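Local atomic coordinates of Tox3 (PDB entry 6WES), a protein that serves as a necrotrophic effector (toxin) of a fungal wheat pathogen, this chain being its beta-barrel part, probably the mature form, and is probably recognised through the host's Snn3. Residues N5-G10 / I115-P120; C17-G22 / P90-L95; I23-K28 / P125-V130; A31-E36 / L104-T109; Q97-F102 / R141-C146. All blocks are in the same frame, centred on the assembly; numbering follows the deposited sequence.

Contact 1 of 5, residues N5-G10 / I115-P120; sequences NDINFG and IYLTPP
N5 meets I115 side chain to side chain from opposite directions, the first of three side-chain meetings between strand 2-16 and the 115-120 part of the loop that leads from strand 92-105 to strand 126-133. CB of N5 lies 3.5 Å from I115 CD1, and CG of N5 sits 3.6 Å from I115 CG1. Beyond the branch, OD1 and ND2 keep to the CG1 side of the isoleucine, while ND2 is hydrogen-bonded to N114 OD1 and to the backbone O of I33; an amide suits the place, its nitrogen bonded while its carbon flank lies on the isoleucine. Two residues on, I7 and L117 slide past each other, with CG2 of I7 4.1 Å from L117 CD1. CE1 of the F9 ring comes 3.7 Å from P120 CG, obliquely, and the compact proline ring offers its CB as well. No hydrogen bond joins the two segments, which run 4° apart: between them the contact is van der Waals and largely apolar, and the polar tie is the one from N5 to neighbouring N114.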
# COMPACT_ATOMS: atom_id res chain seq x y z
N ASN A 5 10.47 16.76 -2.08
CA ASN A 5 10.31 15.79 -3.15
C ASN A 5 9.08 14.94 -2.87
O ASN A 5 8.79 14.62 -1.72
CB ASN A 5 11.49 14.81 -3.23
CG ASN A 5 12.79 15.49 -3.54
OD1 ASN A 5 13.09 15.81 -4.71
ND2 ASN A 5 13.59 15.71 -2.51
N ASP A 6 8.37 14.56 -3.92
CA ASP A 6 7.26 13.63 -3.77
C ASP A 6 7.23 12.68 -4.95
O ASP A 6 7.72 12.98 -6.05
CB ASP A 6 5.92 14.36 -3.62
CG ASP A 6 5.57 15.17 -4.85
OD1 ASP A 6 4.85 14.64 -5.72
OD2 ASP A 6 6.02 16.34 -4.96
N ILE A 7 6.68 11.50 -4.70
CA ILE A 7 6.53 10.50 -5.75
C ILE A 7 5.29 9.71 -5.42
O ILE A 7 4.97 9.46 -4.25
CB ILE A 7 7.79 9.60 -5.85
CG1 ILE A 7 7.62 8.53 -6.95
CG2 ILE A 7 8.07 8.90 -4.54
CD1 ILE A 7 7.87 9.03 -8.35
N ASN A 8 4.59 9.27 -6.45
CA ASN A 8 3.38 8.48 -6.30
C ASN A 8 3.61 7.08 -6.82
O ASN A 8 4.36 6.87 -7.78
CB ASN A 8 2.21 9.13 -7.05
CG ASN A 8 1.56 10.25 -6.25
OD1 ASN A 8 0.40 10.15 -5.83
ND2 ASN A 8 2.32 11.32 -6.02
N PHE A 9 2.95 6.11 -6.19
CA PHE A 9 2.92 4.74 -6.66
C PHE A 9 1.49 4.23 -6.63
O PHE A 9 0.65 4.71 -5.85
CB PHE A 9 3.73 3.82 -5.72
CG PHE A 9 5.16 4.23 -5.56
CD1 PHE A 9 6.02 4.26 -6.67
CD2 PHE A 9 5.65 4.62 -4.34
CE1 PHE A 9 7.36 4.65 -6.52
CE2 PHE A 9 6.98 5.00 -4.20
CZ PHE A 9 7.83 5.01 -5.28
N GLY A 10 1.21 3.24 -7.46
CA GLY A 10 -0.10 2.63 -7.45
C GLY A 10 -0.02 1.19 -7.90
O GLY A 10 0.72 0.86 -8.83
N ILE A 115 17.62 13.73 -3.72
CA ILE A 115 17.32 12.30 -3.79
C ILE A 115 17.53 11.79 -5.21
O ILE A 115 17.56 12.54 -6.19
CB ILE A 115 15.88 11.99 -3.33
CG1 ILE A 115 14.85 12.58 -4.29
CG2 ILE A 115 15.69 12.45 -1.86
CD1 ILE A 115 13.45 12.00 -4.07
N TYR A 116 17.62 10.47 -5.33
CA TYR A 116 17.67 9.82 -6.65
C TYR A 116 17.06 8.46 -6.43
O TYR A 116 17.51 7.72 -5.55
CB TYR A 116 19.11 9.68 -7.14
CG TYR A 116 19.25 9.42 -8.62
CD1 TYR A 116 19.68 10.43 -9.47
CD2 TYR A 116 18.93 8.18 -9.15
CE1 TYR A 116 19.83 10.22 -10.83
CE2 TYR A 116 19.08 7.96 -10.54
CZ TYR A 116 19.51 8.99 -11.35
OH TYR A 116 19.67 8.79 -12.70
N LEU A 117 15.99 8.14 -7.16
CA LEU A 117 15.24 6.91 -6.94
C LEU A 117 15.52 5.89 -8.04
O LEU A 117 16.00 6.22 -9.12
CB LEU A 117 13.73 7.19 -6.87
CG LEU A 117 13.35 8.30 -5.89
CD1 LEU A 117 11.84 8.50 -5.97
CD2 LEU A 117 13.79 7.99 -4.47
N THR A 118 15.23 4.63 -7.71
CA THR A 118 15.31 3.57 -8.68
C THR A 118 13.91 3.14 -9.06
O THR A 118 12.97 3.33 -8.28
CB THR A 118 16.10 2.39 -8.09
OG1 THR A 118 15.52 1.98 -6.86
CG2 THR A 118 17.54 2.84 -7.82
N PRO A 119 13.71 2.58 -10.24
CA PRO A 119 12.34 2.32 -10.71
C PRO A 119 11.63 1.30 -9.83
O PRO A 119 12.22 0.27 -9.46
CB PRO A 119 12.54 1.78 -12.13
CG PRO A 119 13.85 2.36 -12.55
CD PRO A 119 14.70 2.39 -11.32
N PRO A 120 10.39 1.55 -9.49
CA PRO A 120 9.66 0.61 -8.64
C PRO A 120 9.11 -0.56 -9.43
O PRO A 120 8.91 -0.49 -10.65
CB PRO A 120 8.50 1.46 -8.13
CG PRO A 120 8.21 2.36 -9.27
CD PRO A 120 9.56 2.71 -9.86

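Contact 2 of 5, residues C17-G22 / P90-L95; sequences CRERTG and PPTRCL
E19 and C94 make the closest approach between the 17-22 turn and the start of strand 92-105, and it is van der Waals in kind. CB of E19 lies 4.0 Å from C94 SG. The first torsion (chi1 -65°) sets CG almost as near the sulfur, and the bend at chi2 turns the carboxylate toward T92, with OE1 4.4 Å from T92 CG2, a loose contact. Glutamate suits the spot because its methylenes meet the sulfur while the residue stays exposed at the surface; the half-cystine, tied to C131 in a disulfide, offers a polarisable sulfur with no proton to give. The polar link is indirect: a water donates to T92 O at 3.1 Å and accepts a weak bond from R20 NH2 at 3.5 Å, lying in the plane of the guanidinium. Within the turn, C17 N donates to R20 O at 2.9 Å, and E19 N is bonded to E129 OE1 of strand 126-133, which helps to place the loop. The chemistry implies a light contact, with no direct polar bond between the segments.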
# COMPACT_ATOMS: atom_id res chain seq x y z
N CYS A 17 -11.76 -15.03 -3.35
CA CYS A 17 -11.98 -15.34 -1.95
C CYS A 17 -13.03 -16.44 -1.84
O CYS A 17 -13.57 -16.91 -2.85
CB CYS A 17 -12.39 -14.08 -1.18
SG CYS A 17 -11.14 -12.73 -1.17
N ARG A 18 -13.33 -16.85 -0.60
CA ARG A 18 -14.22 -18.00 -0.43
C ARG A 18 -15.64 -17.68 -0.89
O ARG A 18 -16.31 -18.54 -1.48
CB ARG A 18 -14.22 -18.52 1.01
CG ARG A 18 -15.13 -19.75 1.17
CD ARG A 18 -14.85 -20.54 2.42
NE ARG A 18 -13.44 -20.95 2.51
CZ ARG A 18 -12.94 -21.64 3.53
NH1 ARG A 18 -13.73 -22.02 4.54
NH2 ARG A 18 -11.66 -21.96 3.55
N GLU A 19 -16.13 -16.48 -0.60
CA GLU A 19 -17.51 -16.13 -0.92
C GLU A 19 -17.67 -15.31 -2.18
O GLU A 19 -18.77 -15.26 -2.73
CB GLU A 19 -18.17 -15.37 0.25
CG GLU A 19 -18.31 -16.20 1.50
CD GLU A 19 -19.22 -17.38 1.31
OE1 GLU A 19 -20.23 -17.25 0.58
OE2 GLU A 19 -18.91 -18.46 1.87
N ARG A 20 -16.60 -14.67 -2.67
CA ARG A 20 -16.68 -13.81 -3.83
C ARG A 20 -15.36 -13.87 -4.57
O ARG A 20 -14.30 -13.86 -3.94
CB ARG A 20 -16.94 -12.35 -3.43
CG ARG A 20 -17.09 -11.45 -4.64
CD ARG A 20 -17.54 -10.08 -4.26
NE ARG A 20 -18.66 -10.13 -3.32
CZ ARG A 20 -19.84 -9.56 -3.54
NH1 ARG A 20 -20.06 -8.87 -4.66
NH2 ARG A 20 -20.81 -9.66 -2.63
N THR A 21 -15.41 -13.91 -5.90
CA THR A 21 -14.21 -13.92 -6.72
C THR A 21 -14.15 -12.67 -7.60
O THR A 21 -15.11 -11.91 -7.71
CB THR A 21 -14.15 -15.18 -7.58
OG1 THR A 21 -15.32 -15.22 -8.41
CG2 THR A 21 -14.12 -16.41 -6.68
N GLY A 22 -12.98 -12.47 -8.21
CA GLY A 22 -12.77 -11.36 -9.11
C GLY A 22 -12.80 -9.99 -8.48
O GLY A 22 -13.19 -9.01 -9.14
N PRO A 90 -30.91 -13.68 6.62
CA PRO A 90 -30.06 -12.49 6.50
C PRO A 90 -29.11 -12.62 5.30
O PRO A 90 -28.89 -13.71 4.79
CB PRO A 90 -29.26 -12.50 7.82
CG PRO A 90 -29.91 -13.53 8.69
CD PRO A 90 -30.53 -14.52 7.77
N PRO A 91 -28.60 -11.50 4.82
CA PRO A 91 -27.60 -11.54 3.75
C PRO A 91 -26.30 -12.14 4.26
O PRO A 91 -26.07 -12.28 5.46
CB PRO A 91 -27.41 -10.06 3.42
CG PRO A 91 -27.64 -9.37 4.74
CD PRO A 91 -28.82 -10.13 5.31
N THR A 92 -25.43 -12.48 3.31
CA THR A 92 -24.04 -12.77 3.64
C THR A 92 -23.28 -11.46 3.58
O THR A 92 -23.25 -10.79 2.54
CB THR A 92 -23.44 -13.75 2.64
OG1 THR A 92 -24.21 -14.96 2.66
CG2 THR A 92 -21.99 -14.08 3.03
N ARG A 93 -22.68 -11.07 4.70
CA ARG A 93 -21.90 -9.84 4.76
C ARG A 93 -20.45 -10.19 5.02
O ARG A 93 -20.14 -10.96 5.93
CB ARG A 93 -22.43 -8.92 5.85
CG ARG A 93 -23.92 -8.63 5.69
CD ARG A 93 -24.34 -7.40 6.47
NE ARG A 93 -23.70 -6.20 5.95
CZ ARG A 93 -23.95 -4.98 6.41
NH1 ARG A 93 -24.83 -4.81 7.39
NH2 ARG A 93 -23.32 -3.93 5.89
N CYS A 94 -19.56 -9.64 4.19
CA CYS A 94 -18.15 -9.98 4.25
C CYS A 94 -17.32 -8.73 4.42
O CYS A 94 -17.51 -7.75 3.71
CB CYS A 94 -17.71 -10.68 2.96
SG CYS A 94 -18.59 -12.25 2.65
N LEU A 95 -16.35 -8.81 5.31
CA LEU A 95 -15.35 -7.76 5.47
C LEU A 95 -14.05 -8.24 4.83
O LEU A 95 -13.63 -9.38 5.05
CB LEU A 95 -15.11 -7.49 6.95
CG LEU A 95 -14.07 -6.39 7.19
CD1 LEU A 95 -14.52 -5.04 6.66
CD2 LEU A 95 -13.74 -6.31 8.66
O HOH W 1 -20.97 -11.23 0.49

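Contact 3 of 5, residues I23-K28 / P125-V130; sequences IQRDVK and PTMHEV
I23 and R25, two residues apart on strand 23-36, both meet the end of M127 on strand 126-133. The pairing with I23 is apolar: CE of M127 lies 4.1 Å from I23 CG2, and SD of M127 is 4.1 Å from I23 CD1. R25 adds a van der Waals contact, its CG 4.0 Å from M127 CE. The methionine runs out extended, then turns at its last torsion (chi3 -73°), laying the methyl between the two partners; it crosses I23 at about a right angle. An unbranched, flexible thioether suits a reach across the interior, and a branched isoleucine gives it two methyls to rest on. No hydrogen bond crosses between the segments. R25 bends at chi2 and chi3, and its NE donates to Q24 O at 2.9 Å, a nearly straight bond of 165°; NH2 is bonded to H79 and the guanidinium makes a cation-pi contact with F81. T126 OG1 and H128 NE2 share a 2.7 Å hydrogen bond. Interior side chains meeting from strands that are not sheet neighbours are typical of a beta barrel, the fold of this effector.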
# COMPACT_ATOMS: atom_id res chain seq x y z
N ILE A 23 -12.35 -9.87 -7.23
CA ILE A 23 -12.38 -8.59 -6.52
C ILE A 23 -11.18 -7.79 -6.96
O ILE A 23 -10.04 -8.13 -6.64
CB ILE A 23 -12.37 -8.81 -5.00
CG1 ILE A 23 -13.53 -9.72 -4.57
CG2 ILE A 23 -12.41 -7.47 -4.31
CD1 ILE A 23 -13.47 -10.12 -3.11
N GLN A 24 -11.42 -6.69 -7.66
CA GLN A 24 -10.35 -5.81 -8.11
C GLN A 24 -10.27 -4.58 -7.22
O GLN A 24 -11.29 -4.00 -6.83
CB GLN A 24 -10.58 -5.38 -9.55
CG GLN A 24 -9.44 -4.51 -10.11
CD GLN A 24 -9.55 -4.34 -11.60
OE1 GLN A 24 -9.38 -5.31 -12.35
NE2 GLN A 24 -9.84 -3.13 -12.05
N ARG A 25 -9.05 -4.17 -6.89
CA ARG A 25 -8.83 -2.96 -6.10
C ARG A 25 -7.62 -2.21 -6.63
O ARG A 25 -6.61 -2.83 -6.97
CB ARG A 25 -8.52 -3.31 -4.64
CG ARG A 25 -9.61 -4.09 -3.91
CD ARG A 25 -10.62 -3.15 -3.29
NE ARG A 25 -11.59 -2.67 -4.26
CZ ARG A 25 -12.40 -1.64 -4.02
NH1 ARG A 25 -13.28 -1.25 -4.93
NH2 ARG A 25 -12.34 -1.01 -2.86
N ASP A 26 -7.71 -0.88 -6.63
CA ASP A 26 -6.59 0.01 -6.90
C ASP A 26 -6.18 0.65 -5.58
O ASP A 26 -7.03 1.14 -4.85
CB ASP A 26 -6.99 1.12 -7.87
CG ASP A 26 -7.03 0.68 -9.32
OD1 ASP A 26 -6.98 -0.54 -9.56
OD2 ASP A 26 -7.15 1.54 -10.22
N VAL A 27 -4.88 0.67 -5.31
CA VAL A 27 -4.32 1.30 -4.11
C VAL A 27 -3.24 2.27 -4.57
O VAL A 27 -2.36 1.87 -5.34
CB VAL A 27 -3.73 0.25 -3.15
CG1 VAL A 27 -3.16 0.92 -1.91
CG2 VAL A 27 -4.79 -0.76 -2.75
N LYS A 28 -3.33 3.52 -4.15
CA LYS A 28 -2.33 4.51 -4.53
C LYS A 28 -1.79 5.20 -3.29
O LYS A 28 -2.53 5.49 -2.35
CB LYS A 28 -2.93 5.57 -5.47
CG LYS A 28 -3.41 5.03 -6.80
CD LYS A 28 -4.02 6.14 -7.62
CE LYS A 28 -4.66 5.61 -8.90
NZ LYS A 28 -5.23 6.73 -9.72
N PRO A 125 0.33 -8.19 -3.25
CA PRO A 125 -0.47 -7.95 -2.05
C PRO A 125 -1.12 -9.25 -1.59
O PRO A 125 -1.03 -10.28 -2.26
CB PRO A 125 -1.54 -6.99 -2.57
CG PRO A 125 -1.79 -7.47 -4.00
CD PRO A 125 -0.42 -7.94 -4.50
N THR A 126 -1.77 -9.19 -0.44
CA THR A 126 -2.63 -10.28 0.02
C THR A 126 -3.98 -9.70 0.41
O THR A 126 -4.08 -8.56 0.87
CB THR A 126 -2.04 -11.03 1.20
OG1 THR A 126 -1.85 -10.13 2.31
CG2 THR A 126 -0.70 -11.67 0.81
N MET A 127 -5.04 -10.49 0.23
CA MET A 127 -6.37 -10.10 0.67
C MET A 127 -6.88 -11.14 1.65
O MET A 127 -6.49 -12.32 1.59
CB MET A 127 -7.35 -9.98 -0.50
CG MET A 127 -8.73 -9.40 -0.08
SD MET A 127 -9.83 -9.06 -1.47
CE MET A 127 -8.98 -7.59 -2.09
N HIS A 128 -7.73 -10.70 2.55
CA HIS A 128 -8.20 -11.48 3.68
C HIS A 128 -9.69 -11.22 3.82
O HIS A 128 -10.14 -10.09 3.62
CB HIS A 128 -7.40 -11.00 4.91
CG HIS A 128 -5.91 -11.05 4.68
ND1 HIS A 128 -5.16 -12.15 5.02
CD2 HIS A 128 -5.06 -10.17 4.08
CE1 HIS A 128 -3.90 -11.94 4.66
NE2 HIS A 128 -3.82 -10.76 4.08
N GLU A 129 -10.47 -12.27 4.09
CA GLU A 129 -11.93 -12.18 4.06
C GLU A 129 -12.51 -12.84 5.30
O GLU A 129 -12.05 -13.90 5.73
CB GLU A 129 -12.48 -12.93 2.80
CG GLU A 129 -14.03 -13.03 2.68
CD GLU A 129 -14.54 -14.02 1.59
OE1 GLU A 129 -14.29 -15.22 1.73
OE2 GLU A 129 -15.18 -13.59 0.61
N VAL A 130 -13.54 -12.22 5.89
CA VAL A 130 -14.35 -12.87 6.93
C VAL A 130 -15.82 -12.61 6.59
O VAL A 130 -16.20 -11.47 6.30
CB VAL A 130 -13.98 -12.40 8.36
CG1 VAL A 130 -14.01 -10.88 8.50
CG2 VAL A 130 -14.83 -13.11 9.44

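Contact 4 of 5, residues A31-E36 / L104-T109; sequences ADIPFE and LGFDRT
A31 opens the set of side chains that strand 23-36 sends into the interior of the beta barrel, where they meet L104 on strand 92-105 and F106 two residues later. CB of A31 lies 4.3 Å from L104 CD2; a small methyl suits this point, where W49 also touches the alanine. D32 turns its side chain the other way and pairs with R30, as expected of alternation along a strand. I33 comes next and carries most of the contact. It reaches toward L104 tip to tip, its CG1 4.0 Å from CD2 of the leucine. L104 sends CG anti to its own N (chi1 -178°), which carries CD2 out to both A31 and I33. The beta-branched isoleucine serves two partners at once, since CG2 points to the phenyl of F106 while CG1 takes the leucine. All four residues are buried and wholly apolar here, as suits an interior with no hydrogen bond between the segments. The F106 ring is met obliquely, its CE1 4.4 Å from I33 CG2.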
# COMPACT_ATOMS: atom_id res chain seq x y z
N ALA A 31 4.75 9.29 -1.43
CA ALA A 31 5.86 9.40 -0.48
C ALA A 31 6.44 10.79 -0.60
O ALA A 31 6.71 11.27 -1.72
CB ALA A 31 6.95 8.36 -0.72
N ASP A 32 6.65 11.46 0.52
CA ASP A 32 7.32 12.75 0.54
C ASP A 32 8.67 12.55 1.21
O ASP A 32 8.76 11.89 2.26
CB ASP A 32 6.46 13.81 1.27
CG ASP A 32 5.29 14.32 0.40
OD1 ASP A 32 5.42 15.36 -0.28
OD2 ASP A 32 4.23 13.67 0.39
N ILE A 33 9.72 13.07 0.58
CA ILE A 33 11.10 12.81 1.01
C ILE A 33 11.90 14.10 1.01
O ILE A 33 12.43 14.49 -0.05
CB ILE A 33 11.80 11.78 0.12
CG1 ILE A 33 10.90 10.56 -0.16
CG2 ILE A 33 13.11 11.37 0.79
CD1 ILE A 33 10.35 10.58 -1.53
N PRO A 34 12.01 14.80 2.13
CA PRO A 34 12.86 15.99 2.18
C PRO A 34 14.33 15.61 2.06
O PRO A 34 14.74 14.51 2.42
CB PRO A 34 12.59 16.56 3.59
CG PRO A 34 11.41 15.78 4.15
CD PRO A 34 11.33 14.51 3.40
N PHE A 35 15.13 16.55 1.57
CA PHE A 35 16.56 16.29 1.43
C PHE A 35 17.28 17.56 1.85
O PHE A 35 17.03 18.64 1.29
CB PHE A 35 16.89 15.91 -0.02
CG PHE A 35 18.36 15.64 -0.29
CD1 PHE A 35 18.85 14.36 -0.29
CD2 PHE A 35 19.21 16.67 -0.62
CE1 PHE A 35 20.21 14.10 -0.56
CE2 PHE A 35 20.57 16.44 -0.88
CZ PHE A 35 21.06 15.15 -0.86
N GLU A 36 18.21 17.45 2.80
CA GLU A 36 18.99 18.60 3.23
C GLU A 36 20.21 18.75 2.33
O GLU A 36 21.10 17.89 2.32
CB GLU A 36 19.40 18.43 4.69
CG GLU A 36 20.44 19.45 5.19
CD GLU A 36 20.03 20.90 4.98
OE1 GLU A 36 19.10 21.35 5.68
OE2 GLU A 36 20.66 21.59 4.16
N LEU A 104 10.21 2.01 -1.72
CA LEU A 104 10.90 3.16 -2.29
C LEU A 104 12.38 2.80 -2.33
O LEU A 104 12.97 2.50 -1.28
CB LEU A 104 10.65 4.34 -1.35
CG LEU A 104 11.17 5.72 -1.63
CD1 LEU A 104 10.57 6.28 -2.90
CD2 LEU A 104 10.83 6.60 -0.44
N GLY A 105 12.98 2.83 -3.51
CA GLY A 105 14.39 2.50 -3.70
C GLY A 105 15.20 3.75 -3.99
O GLY A 105 14.76 4.61 -4.75
N PHE A 106 16.40 3.81 -3.42
CA PHE A 106 17.32 4.94 -3.62
C PHE A 106 18.61 4.49 -4.29
O PHE A 106 19.05 3.34 -4.15
CB PHE A 106 17.71 5.56 -2.27
CG PHE A 106 16.54 6.13 -1.52
CD1 PHE A 106 16.07 7.40 -1.80
CD2 PHE A 106 15.89 5.39 -0.54
CE1 PHE A 106 14.99 7.93 -1.15
CE2 PHE A 106 14.80 5.94 0.15
CZ PHE A 106 14.34 7.21 -0.17
N ASP A 107 19.22 5.42 -5.01
CA ASP A 107 20.59 5.25 -5.51
C ASP A 107 21.44 6.33 -4.86
O ASP A 107 21.56 7.45 -5.39
CB ASP A 107 20.66 5.33 -7.03
CG ASP A 107 22.09 5.17 -7.56
OD1 ASP A 107 23.05 5.12 -6.77
OD2 ASP A 107 22.22 5.06 -8.79
N ARG A 108 22.07 5.99 -3.73
CA ARG A 108 22.80 6.99 -2.97
C ARG A 108 24.10 7.39 -3.65
O ARG A 108 24.67 8.42 -3.28
CB ARG A 108 23.04 6.57 -1.52
CG ARG A 108 21.76 6.59 -0.66
CD ARG A 108 22.09 6.24 0.74
NE ARG A 108 20.99 6.25 1.70
CZ ARG A 108 20.57 7.32 2.37
NH1 ARG A 108 21.08 8.51 2.11
NH2 ARG A 108 19.61 7.21 3.30
N THR A 109 24.57 6.63 -4.64
CA THR A 109 25.74 7.08 -5.41
C THR A 109 25.46 8.32 -6.24
O THR A 109 26.42 8.96 -6.70
CB THR A 109 26.32 5.98 -6.32
OG1 THR A 109 25.49 5.81 -7.48
CG2 THR A 109 26.46 4.66 -5.58

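Contact 5 of 5, residues Q97-F102 / R141-C146; sequences QLRQPF and RVFLEC
Q97 swings CG anti to its backbone N (chi1 -177°) and F143 sets its ring beside its own N, which brings the glutamine and the phenyl together on the wall of the beta barrel: F143, just before strand 144-153, reaches over strand 126-133, touching H128, to Q97 and R99 of strand 92-105. The Q97 side chain crosses F143 at about a right angle, with CB 3.8 Å from CZ of the ring and the amide plane turned 48° from the ring. R99, with its chain extended from CG to NE, places NH2 3.8 Å from F143 CD2, and the guanidinium stands 81° to the ring. Both approach the phenyl obliquely, and a flat apolar ring fits beside the two. NE and NH2 of R99 grip Q97 OE1 side-on, while NE2 of Q97 is bonded to D80 OD1. The two bonds at OE1, together with the one to D80, help to set the amide's rotation. The NE bond, 2.9 Å from R99 NE to Q97 OE1, lies in the carbonyl plane on a lone pair.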
# COMPACT_ATOMS: atom_id res chain seq x y z
N GLN A 97 -9.90 -7.22 3.87
CA GLN A 97 -8.74 -6.38 4.13
C GLN A 97 -7.65 -6.70 3.11
O GLN A 97 -7.21 -7.86 3.00
CB GLN A 97 -8.22 -6.64 5.53
CG GLN A 97 -7.06 -5.73 5.89
CD GLN A 97 -6.75 -5.82 7.35
OE1 GLN A 97 -5.87 -6.58 7.76
NE2 GLN A 97 -7.48 -5.05 8.16
N LEU A 98 -7.23 -5.68 2.38
CA LEU A 98 -6.18 -5.79 1.38
C LEU A 98 -4.91 -5.20 1.97
O LEU A 98 -4.93 -4.10 2.55
CB LEU A 98 -6.58 -4.99 0.14
CG LEU A 98 -5.54 -4.88 -0.97
CD1 LEU A 98 -5.13 -6.28 -1.48
CD2 LEU A 98 -6.14 -4.06 -2.08
N ARG A 99 -3.83 -5.96 1.90
CA ARG A 99 -2.54 -5.56 2.46
C ARG A 99 -1.57 -5.43 1.29
O ARG A 99 -1.16 -6.44 0.69
CB ARG A 99 -2.07 -6.58 3.48
CG ARG A 99 -3.07 -6.76 4.62
CD ARG A 99 -2.64 -7.80 5.64
NE ARG A 99 -3.74 -8.07 6.55
CZ ARG A 99 -3.86 -9.18 7.28
NH1 ARG A 99 -2.90 -10.11 7.23
NH2 ARG A 99 -4.90 -9.34 8.06
N GLN A 100 -1.22 -4.21 0.93
CA GLN A 100 -0.48 -3.92 -0.30
C GLN A 100 0.88 -3.30 0.02
O GLN A 100 0.94 -2.14 0.47
CB GLN A 100 -1.33 -2.97 -1.15
CG GLN A 100 -0.65 -2.46 -2.43
CD GLN A 100 -0.33 -3.58 -3.38
OE1 GLN A 100 -1.23 -4.14 -4.01
NE2 GLN A 100 0.96 -3.92 -3.50
N PRO A 101 1.99 -4.01 -0.17
CA PRO A 101 3.31 -3.42 0.07
C PRO A 101 3.70 -2.44 -1.02
O PRO A 101 3.30 -2.57 -2.18
CB PRO A 101 4.26 -4.62 0.06
CG PRO A 101 3.40 -5.84 0.09
CD PRO A 101 2.06 -5.45 -0.48
N PHE A 102 4.52 -1.45 -0.62
CA PHE A 102 5.21 -0.56 -1.55
C PHE A 102 6.63 -0.36 -1.06
O PHE A 102 6.88 -0.33 0.15
CB PHE A 102 4.55 0.84 -1.61
CG PHE A 102 3.17 0.84 -2.22
CD1 PHE A 102 3.03 0.91 -3.60
CD2 PHE A 102 2.03 0.79 -1.42
CE1 PHE A 102 1.78 0.90 -4.18
CE2 PHE A 102 0.75 0.79 -1.99
CZ PHE A 102 0.63 0.85 -3.37
N ARG A 141 -11.53 -8.72 13.17
CA ARG A 141 -10.76 -9.32 14.26
C ARG A 141 -9.97 -10.56 13.83
O ARG A 141 -8.97 -10.89 14.48
CB ARG A 141 -11.68 -9.64 15.45
CG ARG A 141 -12.43 -8.43 15.99
CD ARG A 141 -13.10 -8.72 17.33
NE ARG A 141 -13.59 -7.50 17.97
CZ ARG A 141 -14.86 -7.10 17.97
NH1 ARG A 141 -15.78 -7.84 17.37
NH2 ARG A 141 -15.21 -5.98 18.58
N VAL A 142 -10.39 -11.22 12.75
CA VAL A 142 -9.74 -12.43 12.24
C VAL A 142 -10.21 -12.60 10.80
O VAL A 142 -11.28 -12.12 10.43
CB VAL A 142 -10.10 -13.66 13.11
CG1 VAL A 142 -11.56 -14.08 12.88
CG2 VAL A 142 -9.13 -14.83 12.85
N PHE A 143 -9.41 -13.31 9.99
CA PHE A 143 -9.68 -13.43 8.55
C PHE A 143 -9.17 -14.77 8.03
O PHE A 143 -8.29 -15.40 8.62
CB PHE A 143 -8.91 -12.38 7.75
CG PHE A 143 -9.31 -10.95 8.01
CD1 PHE A 143 -10.39 -10.37 7.36
CD2 PHE A 143 -8.56 -10.16 8.88
CE1 PHE A 143 -10.71 -9.03 7.57
CE2 PHE A 143 -8.88 -8.83 9.10
CZ PHE A 143 -9.95 -8.26 8.46
N LEU A 144 -9.70 -15.18 6.88
CA LEU A 144 -9.11 -16.24 6.06
C LEU A 144 -8.46 -15.61 4.83
O LEU A 144 -9.07 -14.77 4.17
CB LEU A 144 -10.20 -17.21 5.57
CG LEU A 144 -10.92 -18.11 6.58
CD1 LEU A 144 -12.20 -18.70 5.99
CD2 LEU A 144 -10.00 -19.22 7.04
N GLU A 145 -7.24 -16.02 4.51
CA GLU A 145 -6.55 -15.43 3.37
C GLU A 145 -7.11 -15.94 2.04
O GLU A 145 -7.37 -17.14 1.88
CB GLU A 145 -5.04 -15.72 3.46
CG GLU A 145 -4.20 -14.96 2.45
CD GLU A 145 -2.71 -15.04 2.75
OE1 GLU A 145 -2.33 -15.08 3.94
OE2 GLU A 145 -1.93 -15.07 1.78
N CYS A 146 -7.29 -15.02 1.09
CA CYS A 146 -7.75 -15.26 -0.27
C CYS A 146 -6.57 -15.61 -1.17
O CYS A 146 -5.41 -15.59 -0.75
CB CYS A 146 -8.40 -13.98 -0.79
SG CYS A 146 -9.70 -13.29 0.25

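In the fold
From the N terminus, strand 2-16 opens contact 1, whose loop closes only at residues 115-120. The turn 17-22 and strand 23-36 then open contacts 2, 3 and 4. Contact 2 closes at 90-95, nested inside contact 1, and crosses contact 4, which closes at 104-109 nested inside the loops of contacts 1 and 3. Contact 3 closes at 125-130, crossing contacts 1 and 2. Contact 5 opens on strand 92-105, after contact 2 has closed, and ends at 141-146; it crosses contacts 1, 3 and 4. Contacts 1 and 4, with centres 8 Å apart, join at one end of the barrel, while contacts 2, 3 and 5 gather on the opposite side of the chain's centre, where the C17-C146 disulfide links contacts 2 and 5.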